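Long-range contacts in lipopolysaccharide biosynthesis protein wbpB (Thermus thermophilus, PDB 3O9Z), which probably acts as an NAD-dependent sugar dehydrogenase in the biosynthesis of 2,3-diacetamido-2,3-dideoxy-D-mannuronic acid, a sugar of lipopolysaccharide: residues A[151-156]-A[220-225]; A[137-142]-A[192-197]. All coordinates share one frame; numbering follows the deposited sequence.

Contact 1 (A[151-156]-A[220-225])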
ATOM      1  N   ALA A 151     -39.239  32.379   6.519  1.00 18.30           N
ATOM      2  CA  ALA A 151     -38.435  31.339   5.892  1.00 17.10           C
ATOM      3  C   ALA A 151     -38.584  31.333   4.389  1.00 17.77           C
ATOM      4  O   ALA A 151     -39.599  31.790   3.851  1.00 20.25           O
ATOM      5  CB  ALA A 151     -38.829  30.025   6.478  1.00 16.11           C
ATOM      6  N   LYS A 152     -37.587  30.797   3.691  1.00 16.62           N
ATOM      7  CA  LYS A 152     -37.597  30.765   2.236  1.00 18.64           C
ATOM      8  C   LYS A 152     -37.772  29.332   1.727  1.00 17.53           C
ATOM      9  O   LYS A 152     -37.474  28.370   2.444  1.00 19.26           O
ATOM     10  CB  LYS A 152     -36.289  31.335   1.698  1.00 22.08           C
ATOM     11  CG  LYS A 152     -36.156  32.893   1.923  1.00 25.62           C
ATOM     12  CD  LYS A 152     -37.488  33.634   1.838  1.00 37.51           C
ATOM     13  CE  LYS A 152     -37.324  35.114   2.193  1.00 36.93           C
ATOM     14  NZ  LYS A 152     -38.581  35.918   2.020  1.00 37.70           N
ATOM     15  N   ASP A 153     -38.311  29.178   0.530  1.00 17.13           N
ATOM     16  CA  ASP A 153     -38.392  27.870  -0.117  1.00 15.38           C
ATOM     17  C   ASP A 153     -37.246  27.788  -1.098  1.00 16.75           C
ATOM     18  O   ASP A 153     -37.005  28.690  -1.896  1.00 17.38           O
ATOM     19  CB  ASP A 153     -39.731  27.747  -0.842  1.00 15.08           C
ATOM     20  CG  ASP A 153     -40.847  27.512   0.151  1.00 21.29           C
ATOM     21  OD1 ASP A 153     -40.842  26.444   0.802  1.00 21.13           O
ATOM     22  OD2 ASP A 153     -41.634  28.454   0.390  1.00 23.76           O
ATOM     23  N   VAL A 154     -36.481  26.705  -0.988  1.00 13.50           N
ATOM     24  CA  VAL A 154     -35.173  26.619  -1.655  1.00 14.06           C
ATOM     25  C   VAL A 154     -35.088  25.290  -2.392  1.00 14.19           C
ATOM     26  O   VAL A 154     -35.523  24.255  -1.867  1.00 13.04           O
ATOM     27  CB  VAL A 154     -34.056  26.634  -0.596  1.00 14.48           C
ATOM     28  CG1 VAL A 154     -32.682  26.450  -1.307  1.00 15.72           C
ATOM     29  CG2 VAL A 154     -34.046  27.938   0.194  1.00 17.09           C
ATOM     30  N   VAL A 155     -34.537  25.320  -3.599  1.00 14.15           N
ATOM     31  CA  VAL A 155     -34.215  24.093  -4.313  1.00 13.95           C
ATOM     32  C   VAL A 155     -32.705  24.101  -4.498  1.00 14.86           C
ATOM     33  O   VAL A 155     -32.143  25.033  -5.086  1.00 15.83           O
ATOM     34  CB  VAL A 155     -34.909  24.034  -5.682  1.00 14.97           C
ATOM     35  CG1 VAL A 155     -34.453  22.803  -6.436  1.00 16.24           C
ATOM     36  CG2 VAL A 155     -36.426  24.000  -5.491  1.00 14.91           C
ATOM     37  N   LEU A 156     -32.035  23.077  -3.984  1.00 12.60           N
ATOM     38  CA  LEU A 156     -30.563  22.984  -4.061  1.00 12.80           C
ATOM     39  C   LEU A 156     -30.282  21.797  -4.958  1.00 12.26           C
ATOM     40  O   LEU A 156     -30.766  20.682  -4.710  1.00 12.07           O
ATOM     41  CB  LEU A 156     -30.019  22.623  -2.663  1.00 12.96           C
ATOM     42  CG  LEU A 156     -28.527  22.802  -2.421  1.00 13.68           C
ATOM     43  CD1 LEU A 156     -27.676  21.823  -3.215  1.00 16.76           C
ATOM     44  CD2 LEU A 156     -28.074  24.268  -2.617  1.00 17.30           C
ATOM     45  N   GLY A 220     -34.526  28.697   8.852  1.00 15.82           N
ATOM     46  CA  GLY A 220     -34.796  29.774   7.905  1.00 14.66           C
ATOM     47  C   GLY A 220     -35.239  29.341   6.526  1.00 14.39           C
ATOM     48  O   GLY A 220     -35.324  30.169   5.622  1.00 14.84           O
ATOM     49  N   ALA A 221     -35.472  28.050   6.304  1.00 15.70           N
ATOM     50  CA  ALA A 221     -35.841  27.597   4.958  1.00 13.33           C
ATOM     51  C   ALA A 221     -36.412  26.205   4.941  1.00 14.30           C
ATOM     52  O   ALA A 221     -36.061  25.363   5.762  1.00 16.99           O
ATOM     53  CB  ALA A 221     -34.601  27.579   4.036  1.00 13.89           C
ATOM     54  N   ARG A 222     -37.205  25.921   3.915  1.00 13.95           N
ATOM     55  CA  ARG A 222     -37.571  24.546   3.561  1.00 13.50           C
ATOM     56  C   ARG A 222     -36.806  24.234   2.290  1.00 14.57           C
ATOM     57  O   ARG A 222     -36.852  24.992   1.332  1.00 14.48           O
ATOM     58  CB  ARG A 222     -39.086  24.476   3.267  1.00 14.97           C
ATOM     59  CG  ARG A 222     -39.907  24.771   4.540  1.00 14.05           C
ATOM     60  CD  ARG A 222     -41.410  24.994   4.169  1.00 14.94           C
ATOM     61  NE  ARG A 222     -41.615  26.249   3.439  1.00 14.75           N
ATOM     62  CZ  ARG A 222     -41.806  27.415   4.054  1.00 16.44           C
ATOM     63  NH1 ARG A 222     -41.998  28.496   3.313  1.00 18.41           N
ATOM     64  NH2 ARG A 222     -41.839  27.508   5.372  1.00 16.53           N
ATOM     65  N   VAL A 223     -36.053  23.138   2.259  1.00 12.77           N
ATOM     66  CA  VAL A 223     -35.120  22.893   1.160  1.00 11.90           C
ATOM     67  C   VAL A 223     -35.352  21.554   0.519  1.00 12.18           C
ATOM     68  O   VAL A 223     -35.352  20.542   1.221  1.00 12.98           O
ATOM     69  CB  VAL A 223     -33.648  22.910   1.672  1.00 13.93           C
ATOM     70  CG1 VAL A 223     -32.638  22.848   0.483  1.00 12.90           C
ATOM     71  CG2 VAL A 223     -33.401  24.170   2.526  1.00 12.56           C
ATOM     72  N   ARG A 224     -35.552  21.498  -0.793  1.00 12.08           N
ATOM     73  CA  ARG A 224     -35.563  20.211  -1.514  1.00 13.01           C
ATOM     74  C   ARG A 224     -34.178  20.115  -2.131  1.00 13.14           C
ATOM     75  O   ARG A 224     -33.742  21.070  -2.802  1.00 12.67           O
ATOM     76  CB  ARG A 224     -36.635  20.218  -2.598  1.00 13.59           C
ATOM     77  CG  ARG A 224     -38.041  20.311  -1.994  1.00 14.17           C
ATOM     78  CD  ARG A 224     -39.087  20.346  -3.085  1.00 19.32           C
ATOM     79  NE  ARG A 224     -39.157  21.643  -3.737  1.00 17.73           N
ATOM     80  CZ  ARG A 224     -39.727  21.823  -4.926  1.00 19.16           C
ATOM     81  NH1 ARG A 224     -39.803  23.047  -5.477  1.00 20.60           N
ATOM     82  NH2 ARG A 224     -40.122  20.753  -5.606  1.00 19.64           N
ATOM     83  N   TRP A 225     -33.462  19.004  -1.924  1.00 11.13           N
ATOM     84  CA  TRP A 225     -32.081  18.884  -2.393  1.00 11.64           C
ATOM     85  C   TRP A 225     -31.850  17.636  -3.220  1.00 12.77           C
ATOM     86  O   TRP A 225     -32.501  16.619  -3.031  1.00 12.00           O
ATOM     87  CB  TRP A 225     -31.086  19.011  -1.228  1.00 12.39           C
ATOM     88  CG  TRP A 225     -31.269  17.991  -0.115  1.00 13.60           C
ATOM     89  CD1 TRP A 225     -32.001  18.151   1.050  1.00 13.26           C
ATOM     90  CD2 TRP A 225     -30.708  16.688  -0.056  1.00 13.44           C
ATOM     91  NE1 TRP A 225     -31.909  17.014   1.830  1.00 13.75           N
ATOM     92  CE2 TRP A 225     -31.105  16.114   1.174  1.00 15.48           C
ATOM     93  CE3 TRP A 225     -29.833  15.973  -0.891  1.00 12.44           C
ATOM     94  CZ2 TRP A 225     -30.733  14.835   1.580  1.00 15.74           C
ATOM     95  CZ3 TRP A 225     -29.472  14.694  -0.469  1.00 13.67           C
ATOM     96  CH2 TRP A 225     -29.920  14.132   0.736  1.00 18.38           C
TER
HETATM   97  O   HOH W   1     -42.133  31.164   3.514  1.00 26.61           O
HETATM   98  O   HOH W   2     -38.317  23.909  -2.083  1.00 19.53           O
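The guanidinium of Arg222 is met at its edge by Asp153 and by a water. The two residues sit on parallel neighbours, strands 152-160 and 221-228, in the mixed sheet of the C-terminal alpha/beta domain of the Gfo/Idh/MocA family. OD2 of Asp153 lies in the guanidinium plane, 2.9 Å from Arg222 NH1. OD1 of Asp153 is tilted slightly from that plane, 2.8 Å from Arg222 NE. The grip is side-on, one nitrogen to each oxygen, on the syn side of each, with both nitrogens out of the carboxylate plane; the two planes are 49° apart. The bend at chi3 (-70°) sends NE of Arg222 back toward the aspartate. Water 1 accepts from Arg222 NH1 and donates to Ala151 O. The guanidinium of Arg224 has water 2 at its edge, in plane, and Val155 CG2 3.5 Å from its NH1, while its NH2 is hydrogen-bonded to Arg307 O.

Five backbone hydrogen bonds join the strands, from Lys152 N to Gly220 O at one end to Leu156 N and Arg224 O at the other. Asp153, Val155, Arg222 and Arg224 form the more polar face. On the other face Val154, Leu156, Ala221 and Val223 touch helix 186-196. There Val154 and Val223 lie side by side, pointing the same way, with their CG1 atoms 4.0 Å apart. Val154 CG2 reaches Ala221 CB at 3.9 Å, and Leu156 CB rests on Trp225 CB. On the polar face, water 2 ties side chain to backbone: it accepts from Arg224 NE at 2.9 Å and donates to Val154 O at 2.8 Å.

Contact 2 (A[137-142]-A[192-197])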
ATOM      1  N   SER A 137     -20.493  35.075  -4.805  1.00 20.27           N
ATOM      2  CA  SER A 137     -21.916  35.066  -5.150  1.00 21.93           C
ATOM      3  C   SER A 137     -22.759  34.633  -3.960  1.00 21.17           C
ATOM      4  O   SER A 137     -23.914  35.040  -3.798  1.00 22.57           O
ATOM      5  CB  SER A 137     -22.175  34.082  -6.293  1.00 23.40           C
ATOM      6  OG  SER A 137     -21.669  34.595  -7.508  1.00 29.42           O
ATOM      7  N   LEU A 138     -22.178  33.753  -3.160  1.00 18.94           N
ATOM      8  CA  LEU A 138     -22.897  33.218  -2.017  1.00 18.23           C
ATOM      9  C   LEU A 138     -22.817  34.164  -0.810  1.00 19.33           C
ATOM     10  O   LEU A 138     -23.779  34.298  -0.055  1.00 19.91           O
ATOM     11  CB  LEU A 138     -22.398  31.792  -1.695  1.00 18.93           C
ATOM     12  CG  LEU A 138     -22.588  30.818  -2.874  1.00 16.11           C
ATOM     13  CD1 LEU A 138     -22.003  29.487  -2.446  1.00 15.91           C
ATOM     14  CD2 LEU A 138     -24.109  30.698  -3.143  1.00 19.67           C
ATOM     15  N   LEU A 139     -21.704  34.881  -0.652  1.00 18.28           N
ATOM     16  CA  LEU A 139     -21.672  35.981   0.306  1.00 18.28           C
ATOM     17  C   LEU A 139     -22.722  37.034  -0.055  1.00 18.18           C
ATOM     18  O   LEU A 139     -23.375  37.572   0.840  1.00 20.87           O
ATOM     19  CB  LEU A 139     -20.282  36.588   0.366  1.00 19.45           C
ATOM     20  CG  LEU A 139     -19.201  35.846   1.146  1.00 20.10           C
ATOM     21  CD1 LEU A 139     -17.808  36.340   0.720  1.00 20.67           C
ATOM     22  CD2 LEU A 139     -19.419  36.014   2.639  1.00 21.03           C
ATOM     23  N   ALA A 140     -22.864  37.338  -1.339  1.00 21.26           N
ATOM     24  CA  ALA A 140     -23.844  38.332  -1.800  1.00 22.09           C
ATOM     25  C   ALA A 140     -25.272  37.849  -1.487  1.00 23.89           C
ATOM     26  O   ALA A 140     -26.124  38.607  -0.990  1.00 24.88           O
ATOM     27  CB  ALA A 140     -23.646  38.614  -3.289  1.00 24.29           C
ATOM     28  N   LEU A 141     -25.537  36.579  -1.784  1.00 23.41           N
ATOM     29  CA  LEU A 141     -26.821  35.962  -1.452  1.00 24.27           C
ATOM     30  C   LEU A 141     -27.150  36.055   0.030  1.00 24.74           C
ATOM     31  O   LEU A 141     -28.294  36.384   0.406  1.00 25.88           O
ATOM     32  CB  LEU A 141     -26.826  34.504  -1.920  1.00 23.05           C
ATOM     33  CG  LEU A 141     -28.055  33.656  -1.571  1.00 23.78           C
ATOM     34  CD1 LEU A 141     -29.335  34.322  -2.103  1.00 28.72           C
ATOM     35  CD2 LEU A 141     -27.880  32.283  -2.235  1.00 23.39           C
ATOM     36  N   LYS A 142     -26.179  35.751   0.884  1.00 21.60           N
ATOM     37  CA  LYS A 142     -26.402  35.784   2.309  1.00 22.59           C
ATOM     38  C   LYS A 142     -26.774  37.187   2.771  1.00 26.52           C
ATOM     39  O   LYS A 142     -27.640  37.361   3.621  1.00 25.94           O
ATOM     40  CB  LYS A 142     -25.195  35.229   3.061  1.00 22.57           C
ATOM     41  CG  LYS A 142     -25.391  35.278   4.559  1.00 27.91           C
ATOM     42  CD  LYS A 142     -24.230  34.709   5.338  1.00 27.35           C
ATOM     43  CE  LYS A 142     -24.653  34.315   6.735  1.00 31.30           C
ATOM     44  NZ  LYS A 142     -24.607  35.521   7.604  1.00 41.85           N
ATOM     45  N   LEU A 192     -26.168  25.553   3.454  1.00 12.85           N
ATOM     46  CA  LEU A 192     -27.541  25.734   3.929  1.00 13.37           C
ATOM     47  C   LEU A 192     -27.594  26.034   5.417  1.00 13.24           C
ATOM     48  O   LEU A 192     -28.424  26.854   5.827  1.00 15.08           O
ATOM     49  CB  LEU A 192     -28.369  24.491   3.646  1.00 12.06           C
ATOM     50  CG  LEU A 192     -28.574  24.233   2.144  1.00 12.53           C
ATOM     51  CD1 LEU A 192     -29.134  22.815   1.936  1.00 14.60           C
ATOM     52  CD2 LEU A 192     -29.455  25.299   1.421  1.00 14.19           C
ATOM     53  N   ALA A 193     -26.744  25.415   6.234  1.00 13.21           N
ATOM     54  CA  ALA A 193     -26.700  25.707   7.664  1.00 13.50           C
ATOM     55  C   ALA A 193     -26.239  27.140   7.886  1.00 14.25           C
ATOM     56  O   ALA A 193     -26.759  27.858   8.762  1.00 15.82           O
ATOM     57  CB  ALA A 193     -25.787  24.679   8.401  1.00 14.55           C
ATOM     58  N   TRP A 194     -25.212  27.548   7.158  1.00 14.53           N
ATOM     59  CA  TRP A 194     -24.700  28.925   7.232  1.00 14.12           C
ATOM     60  C   TRP A 194     -25.770  29.967   6.878  1.00 14.68           C
ATOM     61  O   TRP A 194     -25.924  30.976   7.591  1.00 18.19           O
ATOM     62  CB  TRP A 194     -23.503  29.025   6.277  1.00 16.93           C
ATOM     63  CG  TRP A 194     -22.809  30.332   6.167  1.00 17.08           C
ATOM     64  CD1 TRP A 194     -22.206  31.035   7.178  1.00 22.84           C
ATOM     65  CD2 TRP A 194     -22.495  31.010   4.944  1.00 15.69           C
ATOM     66  NE1 TRP A 194     -21.580  32.141   6.639  1.00 22.03           N
ATOM     67  CE2 TRP A 194     -21.706  32.126   5.274  1.00 19.25           C
ATOM     68  CE3 TRP A 194     -22.760  30.749   3.597  1.00 18.30           C
ATOM     69  CZ2 TRP A 194     -21.251  33.032   4.308  1.00 20.23           C
ATOM     70  CZ3 TRP A 194     -22.290  31.637   2.630  1.00 22.44           C
ATOM     71  CH2 TRP A 194     -21.543  32.767   2.998  1.00 19.18           C
ATOM     72  N   LEU A 195     -26.538  29.726   5.813  1.00 14.60           N
ATOM     73  CA  LEU A 195     -27.584  30.663   5.416  1.00 14.65           C
ATOM     74  C   LEU A 195     -28.834  30.576   6.290  1.00 16.81           C
ATOM     75  O   LEU A 195     -29.431  31.619   6.581  1.00 18.02           O
ATOM     76  CB  LEU A 195     -27.991  30.403   3.974  1.00 15.04           C
ATOM     77  CG  LEU A 195     -26.893  30.580   2.912  1.00 16.44           C
ATOM     78  CD1 LEU A 195     -27.446  30.140   1.549  1.00 16.86           C
ATOM     79  CD2 LEU A 195     -26.441  32.055   2.865  1.00 19.22           C
ATOM     80  N   PHE A 196     -29.214  29.378   6.697  1.00 13.96           N
ATOM     81  CA  PHE A 196     -30.578  29.129   7.174  1.00 14.38           C
ATOM     82  C   PHE A 196     -30.675  28.471   8.538  1.00 16.75           C
ATOM     83  O   PHE A 196     -31.776  28.208   9.033  1.00 16.86           O
ATOM     84  CB  PHE A 196     -31.377  28.307   6.162  1.00 13.31           C
ATOM     85  CG  PHE A 196     -31.450  28.907   4.789  1.00 14.52           C
ATOM     86  CD1 PHE A 196     -32.003  30.168   4.600  1.00 15.44           C
ATOM     87  CD2 PHE A 196     -30.982  28.213   3.685  1.00 13.39           C
ATOM     88  CE1 PHE A 196     -32.106  30.713   3.317  1.00 14.22           C
ATOM     89  CE2 PHE A 196     -31.073  28.724   2.419  1.00 15.95           C
ATOM     90  CZ  PHE A 196     -31.628  29.994   2.217  1.00 15.32           C
ATOM     91  N   GLY A 197     -29.549  28.180   9.170  1.00 15.81           N
ATOM     92  CA  GLY A 197     -29.601  27.581  10.502  1.00 14.40           C
ATOM     93  C   GLY A 197     -29.782  26.094  10.664  1.00 16.65           C
ATOM     94  O   GLY A 197     -29.460  25.314   9.772  1.00 16.91           O
TER
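Trp194, Lys142 and Leu195 carry most of this helix-helix contact. Trp194 and Leu195 come from the last turn of helix 186-196, and Lys142 from helix 136-146. The short helical segments run 29° from parallel with their axes 10.9 Å apart, so long side chains bridge the space between them. A chi1 of 180° puts Trp194 CG anti to its backbone N. The indole reaches across to the other helix. Lys142 brings its CD over one face of that indole. This CD stands 3.9 Å from the centroid of the six-membered ring, a CH-pi contact offset toward the rim, with CZ2 and CE2 of Trp194 nearest. Leu139 CD2 comes to the ring edge, in plane, 3.9 Å from Trp194 CZ2. An alanine in place of Trp194 would probably leave the methylenes of Lys142 and the CD2 methyl of Leu139 without their aromatic partner and open a gap between the helices.

Leu195 meets the same lysine nearer its backbone. Its CD2 presses on Lys142 CB at 3.4 Å, tighter than usual for two carbons. Its CD1 faces Leu141 CD2 at 4.4 Å. Ile249 of strand 245-251 touches Leu138, Leu141 and Leu195, so both helices rest on the same strand of the C-terminal domain sheet. Lys142 NZ lies 5.1 Å from the centroid of the five-membered ring of Trp194, which is long for a cation-pi pair. The attraction there is weak at most, and the contact rests mainly on dispersion between the lysine methylenes, the leucine methyls and the indole.

In the fold
Contacts 1 and 2 are two layers of one alpha/beta domain, with centres 12 Å apart. Helix 136-146 of contact 2 leads along the chain into strand 152-160 of contact 1. Helix 186-196 joins the layers directly. Phe196 packs on Ala221 and Val154, and Leu192 CD1 lies 3.8 Å from Val223 CG1. Phe196 O probably accepts a hydrogen bond from Gly220 N at 2.8 Å. Both contacts stand back from the bound 2-oxoglutarate: the side chain of Leu156 is about 10 Å from it and that of Leu138 about 11 Å. Leu156 is next but one to Tyr158, which binds this ligand.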